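Long-range contacts in probable transcriptional regulator (Pseudomonas aeruginosa, PDB 2ESN), which is probably a LysR-type transcriptional regulator, binding DNA through a winged helix-turn-helix domain and sensing a still unidentified effector through its periplasmic-binding-protein-like domain: residues 168-174 and 279-285; 101-107 and 150-155; 18-22 and 55-59; 93-97 and 292-296. Residues are numbered along the deposited sequence.

Contact 1. Residues 168-174 and 279-285; sequences IQAHDWF and VLRLYSH
Two antiparallel strands of the periplasmic-binding-protein-like effector domain pair here, the segment axes 4.4 Å apart with 145° between directions. Ile168, Ala170 and Asp172 face His285, Tyr283 and Arg281 in non-hydrogen-bonded pairs; Gln169-Ser284 and His171-Leu282 are hydrogen-bonded pairs. Backbone hydrogen bonds run Gln169 N to Ser284 O (2.7 Å), Ser284 N to Gln169 O, His171 N to Leu282 O and Leu282 N to His171 O (each 2.8 Å). A beta bulge at Trp173 (phi/psi -127/-12) shifts the register by one: Trp173 N reaches Leu280 O (2.9 Å), and Leu280 N reaches Phe174 O (2.7 Å) in the hydrogen-bonded pair Phe174-Leu280. The p rotamer of Trp173 lays its six-membered ring over Leu280 CB, a CH-pi contact 4.1 Å from the centroid. Asp172 OD1 makes a charge-only salt bridge to Arg281 NE (3.1 Å), out of the guanidinium plane; the main partner of Arg281 is Asp158. Gln169 NE2 donates to Ser284 OG (3.2 Å), and one water joins His171 ND1 (2.9 Å), Ser284 OG (3.1 Å) and Leu282 O (3.1 Å).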
# COMPACT_ATOMS: atom_id res chain seq x y z
N ILE C 168 22.82 0.38 -3.44
CA ILE C 168 22.87 1.73 -4.02
C ILE C 168 24.28 2.17 -4.36
O ILE C 168 25.18 2.14 -3.51
CB ILE C 168 22.22 2.80 -3.10
CG1 ILE C 168 20.75 2.47 -2.82
CG2 ILE C 168 22.38 4.21 -3.69
CD1 ILE C 168 20.04 1.70 -3.93
N GLN C 169 24.47 2.58 -5.61
CA GLN C 169 25.68 3.31 -6.02
C GLN C 169 25.32 4.80 -6.37
O GLN C 169 24.17 5.09 -6.76
CB GLN C 169 26.33 2.62 -7.24
CG GLN C 169 25.40 2.56 -8.47
CD GLN C 169 25.92 1.69 -9.63
OE1 GLN C 169 27.02 1.10 -9.54
NE2 GLN C 169 25.11 1.58 -10.71
N ALA C 170 26.31 5.68 -6.28
CA ALA C 170 26.15 7.12 -6.46
C ALA C 170 27.27 7.66 -7.35
O ALA C 170 28.41 7.16 -7.33
CB ALA C 170 26.18 7.80 -5.12
N HIS C 171 26.95 8.68 -8.16
CA HIS C 171 27.95 9.35 -8.96
C HIS C 171 27.79 10.84 -8.82
O HIS C 171 26.68 11.38 -9.03
CB HIS C 171 27.85 8.91 -10.44
CG HIS C 171 28.35 7.52 -10.68
ND1 HIS C 171 27.52 6.41 -10.65
CD2 HIS C 171 29.59 7.05 -10.97
CE1 HIS C 171 28.23 5.33 -10.92
NE2 HIS C 171 29.49 5.69 -11.11
N ASP C 172 28.88 11.52 -8.51
CA ASP C 172 28.84 12.96 -8.30
C ASP C 172 28.70 13.73 -9.59
O ASP C 172 29.35 13.39 -10.60
CB ASP C 172 30.07 13.39 -7.53
CG ASP C 172 30.16 12.70 -6.20
OD1 ASP C 172 29.11 12.32 -5.63
OD2 ASP C 172 31.29 12.52 -5.73
N TRP C 173 27.83 14.75 -9.59
CA TRP C 173 27.72 15.61 -10.79
C TRP C 173 27.86 17.15 -10.66
O TRP C 173 28.00 17.86 -11.68
CB TRP C 173 26.51 15.20 -11.65
CG TRP C 173 25.20 15.27 -10.95
CD1 TRP C 173 24.69 14.32 -10.12
CD2 TRP C 173 24.22 16.35 -10.99
NE1 TRP C 173 23.46 14.74 -9.64
CE2 TRP C 173 23.14 15.97 -10.19
CE3 TRP C 173 24.18 17.61 -11.64
CZ2 TRP C 173 21.98 16.80 -10.00
CZ3 TRP C 173 23.05 18.43 -11.46
CH2 TRP C 173 21.96 18.02 -10.63
N PHE C 174 27.85 17.66 -9.44
CA PHE C 174 27.94 19.11 -9.21
C PHE C 174 28.36 19.41 -7.78
O PHE C 174 27.65 19.04 -6.82
CB PHE C 174 26.58 19.76 -9.44
CG PHE C 174 26.60 21.27 -9.39
CD1 PHE C 174 27.52 22.00 -10.16
CD2 PHE C 174 25.69 21.96 -8.60
CE1 PHE C 174 27.54 23.42 -10.12
CE2 PHE C 174 25.68 23.35 -8.57
CZ PHE C 174 26.61 24.10 -9.33
N VAL C 279 27.75 18.22 -2.61
CA VAL C 279 28.02 17.60 -3.88
C VAL C 279 26.74 16.89 -4.25
O VAL C 279 26.29 16.03 -3.48
CB VAL C 279 29.23 16.60 -3.79
CG1 VAL C 279 29.47 15.93 -5.12
CG2 VAL C 279 30.48 17.36 -3.37
N LEU C 280 26.14 17.30 -5.38
CA LEU C 280 24.87 16.69 -5.84
C LEU C 280 25.21 15.38 -6.53
O LEU C 280 26.24 15.28 -7.18
CB LEU C 280 24.10 17.59 -6.82
CG LEU C 280 23.52 18.92 -6.30
CD1 LEU C 280 22.64 19.52 -7.38
CD2 LEU C 280 22.68 18.71 -5.03
N ARG C 281 24.38 14.38 -6.39
CA ARG C 281 24.72 13.09 -6.94
C ARG C 281 23.58 12.37 -7.57
O ARG C 281 22.41 12.70 -7.42
CB ARG C 281 25.49 12.19 -5.95
CG ARG C 281 25.04 12.31 -4.55
CD ARG C 281 26.22 12.22 -3.62
NE ARG C 281 26.95 10.99 -3.80
CZ ARG C 281 28.11 10.70 -3.21
NH1 ARG C 281 28.68 11.60 -2.39
NH2 ARG C 281 28.68 9.52 -3.44
N LEU C 282 23.98 11.40 -8.37
CA LEU C 282 23.04 10.61 -9.12
C LEU C 282 23.11 9.24 -8.46
O LEU C 282 24.16 8.62 -8.45
CB LEU C 282 23.51 10.58 -10.58
CG LEU C 282 22.71 9.68 -11.50
CD1 LEU C 282 21.32 10.32 -11.70
CD2 LEU C 282 23.46 9.39 -12.86
N TYR C 283 22.00 8.81 -7.88
CA TYR C 283 21.92 7.50 -7.27
C TYR C 283 21.18 6.48 -8.15
O TYR C 283 20.17 6.80 -8.79
CB TYR C 283 21.19 7.57 -5.95
CG TYR C 283 21.70 8.58 -4.97
CD1 TYR C 283 21.13 9.87 -4.93
CD2 TYR C 283 22.69 8.26 -4.03
CE1 TYR C 283 21.54 10.81 -4.03
CE2 TYR C 283 23.12 9.22 -3.10
CZ TYR C 283 22.53 10.49 -3.11
OH TYR C 283 22.93 11.48 -2.21
N SER C 284 21.71 5.25 -8.14
CA SER C 284 21.06 4.11 -8.74
C SER C 284 21.37 2.82 -7.97
O SER C 284 22.34 2.74 -7.19
CB SER C 284 21.49 3.93 -10.19
OG SER C 284 22.89 3.83 -10.22
N HIS C 285 20.48 1.86 -8.20
CA HIS C 285 20.63 0.47 -7.80
C HIS C 285 21.60 -0.32 -8.70
O HIS C 285 21.48 -0.27 -9.93
CB HIS C 285 19.25 -0.19 -7.84
CG HIS C 285 19.14 -1.41 -6.99
ND1 HIS C 285 19.70 -2.62 -7.34
CD2 HIS C 285 18.54 -1.60 -5.79
CE1 HIS C 285 19.45 -3.51 -6.40
NE2 HIS C 285 18.75 -2.91 -5.45
O HOH W 1 24.63 6.33 -10.47

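Contact 2. Residues 101-107 and 150-155; sequences RTFVFAA and RIDFAL
Strand 102-107 and strand 153-155 run parallel, 31° between directions and 4.5 Å apart at closest approach, with Phe105 opposite Phe153 (CA-CA 4.8 Å) and Ala106 opposite Ala154 (CA-CA 4.5 Å). Phe153 N donates to Val104 O (3.2 Å), Ala106 N to Phe153 O (3.0 Å) and Leu155 N to Ala106 O (3.0 Å). Asp152, still in the loop and with a helical backbone (-73/-44), adds a weak bond from its N to Val104 O (3.0 Å). Its m side chain points toward strand 102-107, OD2 accepting from Val104 N (2.9 Å) and OD1 forming a salt bridge with Arg101 NH2 (3.1 Å); OD1 is also hydrogen-bonded with His294 NE2. Phe105 and Phe153, both m, lie on one face with rings near parallel but slid apart, centroids 5.2 Å apart. On the other face Ala106 CB meets Ala154 CB (3.9 Å). This parallel pairing belongs to the alpha/beta sheet of the effector domain: strand 131-136 flanks 102-107, strand 278-285 flanks 153-157, and helix 293-303 packs on Phe103 and Phe153.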
# COMPACT_ATOMS: atom_id res chain seq x y z
N ARG C 101 13.08 5.87 -25.17
CA ARG C 101 12.78 5.62 -23.77
C ARG C 101 12.61 6.86 -22.89
O ARG C 101 13.02 7.99 -23.26
CB ARG C 101 13.71 4.60 -23.16
CG ARG C 101 15.07 4.99 -22.96
CD ARG C 101 15.72 3.84 -22.26
NE ARG C 101 15.43 3.92 -20.84
CZ ARG C 101 15.34 2.89 -20.02
NH1 ARG C 101 15.48 1.65 -20.50
NH2 ARG C 101 15.06 3.12 -18.74
N THR C 102 11.95 6.62 -21.77
CA THR C 102 11.66 7.62 -20.75
C THR C 102 12.51 7.17 -19.58
O THR C 102 12.44 6.02 -19.16
CB THR C 102 10.17 7.63 -20.41
OG1 THR C 102 9.45 7.93 -21.60
CG2 THR C 102 9.77 8.69 -19.35
N PHE C 103 13.42 8.06 -19.14
CA PHE C 103 14.12 7.96 -17.89
C PHE C 103 13.33 8.62 -16.76
O PHE C 103 12.80 9.74 -16.92
CB PHE C 103 15.53 8.55 -18.01
CG PHE C 103 16.40 7.79 -18.94
CD1 PHE C 103 16.33 8.00 -20.33
CD2 PHE C 103 17.26 6.83 -18.45
CE1 PHE C 103 17.09 7.26 -21.22
CE2 PHE C 103 18.05 6.09 -19.29
CZ PHE C 103 18.00 6.33 -20.69
N VAL C 104 13.21 7.90 -15.63
CA VAL C 104 12.38 8.37 -14.49
C VAL C 104 13.33 8.70 -13.35
O VAL C 104 14.14 7.87 -12.97
CB VAL C 104 11.31 7.34 -14.02
CG1 VAL C 104 10.46 7.89 -12.79
CG2 VAL C 104 10.39 6.94 -15.18
N PHE C 105 13.30 9.96 -12.91
CA PHE C 105 14.17 10.40 -11.84
C PHE C 105 13.30 10.86 -10.68
O PHE C 105 12.24 11.41 -10.89
CB PHE C 105 15.03 11.64 -12.26
CG PHE C 105 16.14 11.35 -13.24
CD1 PHE C 105 17.45 11.44 -12.83
CD2 PHE C 105 15.87 11.11 -14.58
CE1 PHE C 105 18.52 11.23 -13.75
CE2 PHE C 105 16.94 10.95 -15.53
CZ PHE C 105 18.26 10.98 -15.08
N ALA C 106 13.79 10.60 -9.46
CA ALA C 106 13.21 11.05 -8.21
C ALA C 106 14.00 12.27 -7.96
O ALA C 106 15.22 12.27 -8.12
CB ALA C 106 13.52 10.08 -7.10
N ALA C 107 13.32 13.35 -7.59
CA ALA C 107 14.03 14.66 -7.69
C ALA C 107 13.40 15.65 -6.78
O ALA C 107 12.31 15.35 -6.20
CB ALA C 107 13.97 15.18 -9.12
N ARG C 150 11.07 0.98 -11.11
CA ARG C 150 9.96 1.96 -11.24
C ARG C 150 10.55 3.38 -11.38
O ARG C 150 9.94 4.26 -11.98
CB ARG C 150 9.06 1.94 -10.01
CG ARG C 150 7.51 1.99 -10.23
CD ARG C 150 6.82 1.92 -8.83
NE ARG C 150 7.79 1.37 -7.86
CZ ARG C 150 7.60 0.34 -7.02
NH1 ARG C 150 8.61 -0.06 -6.24
NH2 ARG C 150 6.41 -0.26 -6.95
N ILE C 151 11.74 3.56 -10.81
CA ILE C 151 12.53 4.77 -10.90
C ILE C 151 13.93 4.30 -11.32
O ILE C 151 14.51 3.39 -10.71
CB ILE C 151 12.60 5.46 -9.50
CG1 ILE C 151 11.32 6.24 -9.20
CG2 ILE C 151 13.77 6.36 -9.35
CD1 ILE C 151 11.13 6.55 -7.67
N ASP C 152 14.45 4.92 -12.37
CA ASP C 152 15.79 4.64 -12.88
C ASP C 152 16.83 5.23 -11.94
O ASP C 152 17.80 4.58 -11.62
CB ASP C 152 15.94 5.20 -14.33
CG ASP C 152 14.97 4.54 -15.33
OD1 ASP C 152 15.17 3.38 -15.66
OD2 ASP C 152 13.98 5.14 -15.78
N PHE C 153 16.60 6.46 -11.49
CA PHE C 153 17.62 7.21 -10.76
C PHE C 153 17.01 8.13 -9.70
O PHE C 153 15.87 8.51 -9.79
CB PHE C 153 18.39 8.13 -11.72
CG PHE C 153 19.18 7.43 -12.78
CD1 PHE C 153 18.69 7.35 -14.07
CD2 PHE C 153 20.43 6.91 -12.49
CE1 PHE C 153 19.44 6.73 -15.09
CE2 PHE C 153 21.17 6.23 -13.48
CZ PHE C 153 20.70 6.16 -14.78
N ALA C 154 17.83 8.57 -8.76
CA ALA C 154 17.40 9.54 -7.77
C ALA C 154 18.46 10.60 -7.69
O ALA C 154 19.63 10.32 -7.97
CB ALA C 154 17.15 8.88 -6.41
N LEU C 155 18.06 11.82 -7.34
CA LEU C 155 19.01 12.94 -7.26
C LEU C 155 19.01 13.50 -5.85
O LEU C 155 17.98 13.51 -5.19
CB LEU C 155 18.57 14.07 -8.22
CG LEU C 155 18.35 13.73 -9.70
CD1 LEU C 155 17.89 14.97 -10.52
CD2 LEU C 155 19.66 13.18 -10.31

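Contact 3. Residues 18-22 and 55-59; sequences FDALY and ELFLR
Phe57 drives its ring between three side chains of helix 18-22. Its chi1 is m (-56°) and chi2 is 83°, and CA-CB points toward the helix, so the side chain fills much of the 11.6 Å between the axes of helix 18-22 and strand 57-59 (50°). Leu21, with chi1 off-well at -144° and chi2 t, puts CD1 over the ring face, a CH-pi contact 3.6 Å from the Phe57 centroid. Phe18 and Tyr22, one helical turn apart and both t, approach obliquely: Phe18 CD2 lies 3.9 Å from Phe57 CE1, with ring centroids 5.6 Å apart and planes at 52°, and Tyr22 CD2 lies 4.0 Å from Phe57 CE2. The wing, the hairpin of strands 57-60 and 63-66, joins helix 15-24 of the winged helix-turn-helix domain typical of LysR-type regulators. Leu56 (phi/psi 76/-51), m then t, centres a gamma turn closed by Phe57 N to Glu55 O (2.6 Å) and sets CD2 4.3 Å from Phe18 CE2. It also packs on Trp91 of the second subunit.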
# COMPACT_ATOMS: atom_id res chain seq x y z
N PHE C 18 -1.34 -12.97 -37.72
CA PHE C 18 -2.65 -12.39 -37.51
C PHE C 18 -2.57 -10.86 -37.30
O PHE C 18 -3.30 -10.11 -37.93
CB PHE C 18 -3.39 -12.99 -36.32
CG PHE C 18 -4.80 -12.46 -36.17
CD1 PHE C 18 -5.08 -11.42 -35.32
CD2 PHE C 18 -5.85 -12.97 -36.94
CE1 PHE C 18 -6.42 -10.90 -35.20
CE2 PHE C 18 -7.20 -12.46 -36.80
CZ PHE C 18 -7.45 -11.43 -35.92
N ASP C 19 -1.76 -10.43 -36.34
CA ASP C 19 -1.68 -9.03 -35.98
C ASP C 19 -1.14 -8.13 -37.17
O ASP C 19 -1.70 -7.08 -37.45
CB ASP C 19 -0.78 -8.88 -34.77
CG ASP C 19 -0.66 -7.41 -34.29
OD1 ASP C 19 0.38 -6.78 -34.53
OD2 ASP C 19 -1.61 -6.93 -33.65
N ALA C 20 -0.06 -8.56 -37.81
CA ALA C 20 0.50 -7.89 -38.98
C ALA C 20 -0.52 -7.78 -40.14
O ALA C 20 -0.64 -6.71 -40.79
CB ALA C 20 1.69 -8.59 -39.41
N LEU C 21 -1.27 -8.86 -40.39
CA LEU C 21 -2.23 -8.88 -41.47
C LEU C 21 -3.41 -7.97 -41.10
O LEU C 21 -3.99 -7.34 -41.98
CB LEU C 21 -2.78 -10.31 -41.78
CG LEU C 21 -3.10 -10.77 -43.22
CD1 LEU C 21 -4.14 -11.95 -43.41
CD2 LEU C 21 -3.24 -9.63 -44.29
N TYR C 22 -3.81 -7.96 -39.82
CA TYR C 22 -4.92 -7.08 -39.40
C TYR C 22 -4.68 -5.55 -39.59
O TYR C 22 -5.59 -4.77 -39.98
CB TYR C 22 -5.36 -7.41 -37.97
CG TYR C 22 -6.67 -6.74 -37.64
CD1 TYR C 22 -6.70 -5.47 -37.04
CD2 TYR C 22 -7.89 -7.34 -37.98
CE1 TYR C 22 -7.91 -4.81 -36.79
CE2 TYR C 22 -9.13 -6.67 -37.71
CZ TYR C 22 -9.10 -5.43 -37.10
OH TYR C 22 -10.31 -4.76 -36.81
N GLU C 55 -11.80 -18.41 -41.70
CA GLU C 55 -11.16 -17.71 -42.79
C GLU C 55 -10.37 -16.53 -42.30
O GLU C 55 -9.32 -16.24 -42.86
CB GLU C 55 -12.20 -17.15 -43.79
CG GLU C 55 -12.88 -18.18 -44.63
CD GLU C 55 -11.92 -19.18 -45.28
OE1 GLU C 55 -12.36 -20.34 -45.43
OE2 GLU C 55 -10.75 -18.84 -45.66
N LEU C 56 -10.93 -15.80 -41.34
CA LEU C 56 -10.23 -14.68 -40.65
C LEU C 56 -10.17 -13.43 -41.54
O LEU C 56 -10.53 -12.32 -41.10
CB LEU C 56 -8.78 -15.07 -40.25
CG LEU C 56 -8.69 -16.28 -39.32
CD1 LEU C 56 -7.28 -16.57 -39.00
CD2 LEU C 56 -9.45 -15.94 -38.03
N PHE C 57 -9.69 -13.64 -42.78
CA PHE C 57 -9.65 -12.58 -43.79
C PHE C 57 -10.10 -13.13 -45.14
O PHE C 57 -9.61 -14.16 -45.56
CB PHE C 57 -8.23 -12.01 -43.97
CG PHE C 57 -7.60 -11.49 -42.69
CD1 PHE C 57 -6.98 -12.35 -41.82
CD2 PHE C 57 -7.68 -10.13 -42.36
CE1 PHE C 57 -6.38 -11.87 -40.63
CE2 PHE C 57 -7.10 -9.63 -41.17
CZ PHE C 57 -6.45 -10.50 -40.31
N LEU C 58 -10.99 -12.40 -45.82
CA LEU C 58 -11.35 -12.65 -47.23
C LEU C 58 -10.60 -11.71 -48.23
O LEU C 58 -10.55 -10.45 -48.06
CB LEU C 58 -12.86 -12.53 -47.40
CG LEU C 58 -13.71 -13.26 -46.31
CD1 LEU C 58 -15.19 -12.77 -46.27
CD2 LEU C 58 -13.63 -14.81 -46.40
N ARG C 59 -10.05 -12.31 -49.28
CA ARG C 59 -9.33 -11.55 -50.28
C ARG C 59 -10.25 -10.83 -51.28
O ARG C 59 -11.16 -11.43 -51.83
CB ARG C 59 -8.32 -12.44 -51.00
CG ARG C 59 -7.50 -11.73 -52.01
CD ARG C 59 -6.33 -12.61 -52.37
NE ARG C 59 -6.28 -12.92 -53.79
CZ ARG C 59 -7.33 -13.15 -54.58
NH1 ARG C 59 -8.56 -13.18 -54.08
NH2 ARG C 59 -7.14 -13.39 -55.87

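Contact 4. Residues 93-97 and 292-296; sequences PFVPG and DAHAW
Asp292 opens the segment, its CB 4.3 Å from Phe94 CB and its carbonyl O 3.9 Å from Phe94 CD2. The same oxygen accepts an i to i+4 backbone hydrogen bond from Trp296 N (3.1 Å). Ala293, the nearest residue to Phe94 by CA atoms (5.9 Å), lies over the Phe94 ring face: its CA is 3.9 Å from the centroid and only 13° off the normal, a CH-pi contact, and its CB is 3.9 Å from Phe94 CD1. Phe94, extended (-82/112) with chi1 t and chi2 67°, points toward the helix. The CA-CB bond of His294 points away; its NE2 is hydrogen-bonded with Asp152 OD1 and its ring stacks with Phe153. Trp296, with chi1 t and chi2 83°, points back toward the loop: its CG is 3.5 Å from Phe94 CE2, the Phe94 ring and Trp296 five-membered ring oblique at 58° with centroids 5.2 Å apart. Pro96 CG sits 3.3 Å from Trp296 NE1 and 3.7 Å from Trp296 CD1. The irregular 93-97 segment belongs to the link from helix 68-87 to strand 102-107, and Phe103 packs on Phe94, Ala293 and Trp296. The link thus meets the effector domain through apolar and aromatic packing, without directed polar bonds between the segments.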
# COMPACT_ATOMS: atom_id res chain seq x y z
N PRO C 93 18.27 -3.23 -27.83
CA PRO C 93 19.64 -2.66 -27.79
C PRO C 93 19.57 -1.13 -27.66
O PRO C 93 18.75 -0.50 -28.33
CB PRO C 93 20.22 -3.03 -29.16
CG PRO C 93 19.49 -4.31 -29.54
CD PRO C 93 18.04 -4.03 -29.06
N PHE C 94 20.34 -0.55 -26.75
CA PHE C 94 20.19 0.91 -26.55
C PHE C 94 20.94 1.80 -27.56
O PHE C 94 22.15 1.83 -27.56
CB PHE C 94 20.56 1.30 -25.11
CG PHE C 94 20.28 2.74 -24.80
CD1 PHE C 94 18.98 3.22 -24.76
CD2 PHE C 94 21.33 3.63 -24.58
CE1 PHE C 94 18.73 4.56 -24.50
CE2 PHE C 94 21.08 4.94 -24.32
CZ PHE C 94 19.80 5.43 -24.27
N VAL C 95 20.22 2.54 -28.41
CA VAL C 95 20.93 3.54 -29.25
C VAL C 95 20.47 4.98 -29.03
O VAL C 95 19.34 5.36 -29.40
CB VAL C 95 21.01 3.15 -30.76
CG1 VAL C 95 21.31 1.63 -30.89
CG2 VAL C 95 19.74 3.53 -31.53
N PRO C 96 21.35 5.80 -28.42
CA PRO C 96 20.94 7.17 -28.00
C PRO C 96 20.19 7.95 -29.09
O PRO C 96 19.06 8.50 -28.85
CB PRO C 96 22.26 7.84 -27.63
CG PRO C 96 23.26 6.74 -27.36
CD PRO C 96 22.75 5.47 -28.01
N GLY C 97 20.79 7.98 -30.29
CA GLY C 97 20.32 8.78 -31.36
C GLY C 97 18.96 8.42 -31.80
O GLY C 97 18.28 9.23 -32.42
N ASP C 292 22.74 -0.74 -19.68
CA ASP C 292 22.95 -0.23 -21.05
C ASP C 292 22.40 1.22 -21.21
O ASP C 292 23.17 2.15 -21.42
CB ASP C 292 22.32 -1.17 -22.11
CG ASP C 292 23.38 -1.93 -22.98
OD1 ASP C 292 23.04 -2.27 -24.15
OD2 ASP C 292 24.53 -2.19 -22.50
N ALA C 293 21.08 1.39 -21.11
CA ALA C 293 20.48 2.71 -20.97
C ALA C 293 20.99 3.45 -19.72
O ALA C 293 21.41 4.62 -19.80
CB ALA C 293 19.00 2.57 -20.95
N HIS C 294 21.01 2.77 -18.58
CA HIS C 294 21.51 3.31 -17.36
C HIS C 294 22.97 3.67 -17.43
O HIS C 294 23.37 4.72 -16.93
CB HIS C 294 21.30 2.33 -16.21
CG HIS C 294 19.92 2.40 -15.65
ND1 HIS C 294 19.67 2.42 -14.29
CD2 HIS C 294 18.71 2.49 -16.26
CE1 HIS C 294 18.36 2.48 -14.09
NE2 HIS C 294 17.75 2.55 -15.27
N ALA C 295 23.78 2.81 -18.04
CA ALA C 295 25.21 3.11 -18.22
C ALA C 295 25.40 4.38 -19.08
O ALA C 295 26.24 5.19 -18.79
CB ALA C 295 25.95 1.87 -18.88
N TRP C 296 24.61 4.54 -20.14
CA TRP C 296 24.73 5.76 -20.97
C TRP C 296 24.40 7.04 -20.15
O TRP C 296 25.18 8.04 -20.14
CB TRP C 296 23.83 5.61 -22.16
CG TRP C 296 23.70 6.84 -23.02
CD1 TRP C 296 24.56 7.25 -23.98
CD2 TRP C 296 22.63 7.79 -23.00
NE1 TRP C 296 24.09 8.39 -24.57
CE2 TRP C 296 22.93 8.77 -23.96
CE3 TRP C 296 21.46 7.93 -22.22
CZ2 TRP C 296 22.09 9.86 -24.22
CZ3 TRP C 296 20.60 9.04 -22.48
CH2 TRP C 296 20.94 9.99 -23.48

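From the N terminus, contact 3 closes first, joining helix 15-24 to the wing across 32 intervening residues within the DNA-binding domain. Helix 68-87 then leads to 93-97, where contact 4 opens a loop of 194 residues that closes only at helix 293-303. Contacts 2 and 1 fall within that loop, in series: 101-107 meets 150-155 before 168-174 opens contact 1, which ends at 279-285. No two contacts cross. Contacts 1 and 2 share one sheet, Tyr283 N lying 2.8 Å from Ala154 O, a probable hydrogen bond, and contact 2 touches contact 4 where Asp152 OD1 is 2.7 Å from His294 NE2. Contact 3 stands apart, its centre about 36 Å from that of contact 4, the nearest.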